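Local coordinates for protein ORF10 (Moritella marina, PDB 6RIW) that forms the ketosynthase–chain length factor didomain of a polyunsaturated fatty acid synthase and probably extends acyl chains by condensation to 3-oxoacyl-ACP, at residues I4-I9 / K380-L385. Residues are numbered along the deposited sequence; the frame is centred on the assembly and turned at random.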
loop_
_atom_site.group_PDB
_atom_site.type_symbol
_atom_site.label_atom_id
_atom_site.label_comp_id
_atom_site.label_asym_id
_atom_site.label_seq_id
_atom_site.Cartn_x
_atom_site.Cartn_y
_atom_site.Cartn_z
ATOM N N ILE A 4 4.958 -15.858 20.889
ATOM C CA ILE A 4 3.773 -15.898 20.036
ATOM C C ILE A 4 3.738 -17.250 19.337
ATOM O O ILE A 4 4.747 -17.685 18.768
ATOM C CB ILE A 4 3.775 -14.745 19.012
ATOM C CG1 ILE A 4 3.802 -13.394 19.747
ATOM C CG2 ILE A 4 2.560 -14.865 18.090
ATOM C CD1 ILE A 4 2.584 -13.167 20.667
ATOM N N ALA A 5 2.590 -17.915 19.389
ATOM C CA ALA A 5 2.391 -19.199 18.725
ATOM C C ALA A 5 1.723 -18.974 17.377
ATOM O O ALA A 5 0.749 -18.218 17.286
ATOM C CB ALA A 5 1.530 -20.129 19.573
ATOM N N VAL A 6 2.262 -19.615 16.339
ATOM C CA VAL A 6 1.591 -19.740 15.052
ATOM C C VAL A 6 0.668 -20.950 15.112
ATOM O O VAL A 6 1.134 -22.090 15.250
ATOM C CB VAL A 6 2.607 -19.885 13.910
ATOM C CG1 VAL A 6 1.874 -19.883 12.546
ATOM C CG2 VAL A 6 3.662 -18.795 14.003
ATOM N N VAL A 7 -0.639 -20.717 15.004
ATOM C CA VAL A 7 -1.615 -21.788 15.194
ATOM C C VAL A 7 -2.389 -22.115 13.931
ATOM O O VAL A 7 -3.243 -23.018 13.957
ATOM C CB VAL A 7 -2.574 -21.473 16.355
ATOM C CG1 VAL A 7 -1.772 -21.226 17.635
ATOM C CG2 VAL A 7 -3.462 -20.242 16.033
ATOM N N GLY A 8 -2.106 -21.441 12.819
ATOM C CA GLY A 8 -2.767 -21.751 11.568
ATOM C C GLY A 8 -1.981 -21.146 10.428
ATOM O O GLY A 8 -1.399 -20.068 10.602
ATOM N N ILE A 9 -1.915 -21.828 9.282
ATOM C CA ILE A 9 -1.132 -21.359 8.135
ATOM C C ILE A 9 -1.897 -21.674 6.866
ATOM O O ILE A 9 -2.549 -22.721 6.768
ATOM C CB ILE A 9 0.263 -22.024 8.064
ATOM C CG1 ILE A 9 1.021 -21.884 9.383
ATOM C CG2 ILE A 9 1.088 -21.452 6.909
ATOM C CD1 ILE A 9 2.474 -22.336 9.316
ATOM N N LYS A 380 8.184 -22.066 4.940
ATOM C CA LYS A 380 9.266 -23.043 4.834
ATOM C C LYS A 380 9.992 -23.210 6.163
ATOM O O LYS A 380 10.249 -24.338 6.611
ATOM C CB LYS A 380 10.241 -22.605 3.737
ATOM C CG LYS A 380 11.481 -23.495 3.567
ATOM C CD LYS A 380 12.305 -23.045 2.365
ATOM C CE LYS A 380 13.729 -23.591 2.414
ATOM N NZ LYS A 380 14.629 -22.828 1.488
ATOM N N ALA A 381 10.335 -22.095 6.813
ATOM C CA ALA A 381 11.096 -22.183 8.057
ATOM C C ALA A 381 10.269 -22.805 9.177
ATOM O O ALA A 381 10.772 -23.650 9.935
ATOM C CB ALA A 381 11.612 -20.801 8.461
ATOM N N MET A 382 8.996 -22.412 9.304
ATOM C CA MET A 382 8.168 -22.985 10.360
ATOM C C MET A 382 7.909 -24.467 10.136
ATOM O O MET A 382 7.866 -25.242 11.102
ATOM C CB MET A 382 6.837 -22.240 10.481
ATOM C CG MET A 382 7.002 -20.818 10.943
ATOM S SD MET A 382 5.447 -19.919 10.838
ATOM C CE MET A 382 6.093 -18.231 10.966
ATOM N N LEU A 383 7.709 -24.884 8.883
ATOM C CA LEU A 383 7.525 -26.310 8.631
ATOM C C LEU A 383 8.826 -27.074 8.849
ATOM O O LEU A 383 8.807 -28.208 9.342
ATOM C CB LEU A 383 6.990 -26.549 7.217
ATOM C CG LEU A 383 5.519 -26.140 7.010
ATOM C CD1 LEU A 383 5.068 -26.357 5.562
ATOM C CD2 LEU A 383 4.583 -26.844 7.988
ATOM N N ALA A 384 9.962 -26.471 8.489
ATOM C CA ALA A 384 11.256 -27.115 8.709
ATOM C C ALA A 384 11.555 -27.271 10.195
ATOM O O ALA A 384 12.124 -28.288 10.617
ATOM C CB ALA A 384 12.362 -26.306 8.038
ATOM N N LEU A 385 11.204 -26.257 10.998
ATOM C CA LEU A 385 11.404 -26.336 12.443
ATOM C C LEU A 385 10.565 -27.445 13.061
ATOM O O LEU A 385 11.017 -28.126 13.990
ATOM C CB LEU A 385 11.073 -24.993 13.100
ATOM C CG LEU A 385 12.139 -23.904 12.987
ATOM C CD1 LEU A 385 11.524 -22.493 13.206
ATOM C CD2 LEU A 385 13.283 -24.152 13.948
#
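I9 N donates a hydrogen bond to D103 OD2, while the other end of the same residue, its terminal CD1, meets M382 SD at 4.1 Å. Between strand 4-9 and helix segment 380-385 the contact is entirely apolar. M382 CG lies anti to the carbonyl carbon (chi1 -66°) and the chain beyond it is extended, carrying sulfur and methyl across to the strand. There the SD-CE end of M382 lies across the V6 methyls, SD 3.8 Å from V6 CG2 and 4.0 Å from V6 CG1, and M382 CE is 3.9 Å from V6 CG2, with the two side chains nearly perpendicular. V7 and G8 both face V267 of strand 259-270 in a classic beta bulge, which shifts the alternation so that V6 and I9, three residues apart, point to the same helix. M266 and L449 also pack on M382. K380, two residues before M382 and on another face of the helix, makes a salt bridge to E329 OE1 and a hydrogen bond with Y327 OH. The helix thus has strands 4-12 and 443-450 against its M382 side and strand 327-329 near K380, consistent with the helical layer between the two sheets of the thiolase fold. V6, I9 and M382 meet by van der Waals packing and burial of methyl and thioether groups, with no directional bond between them to fix the rotation of the thioether.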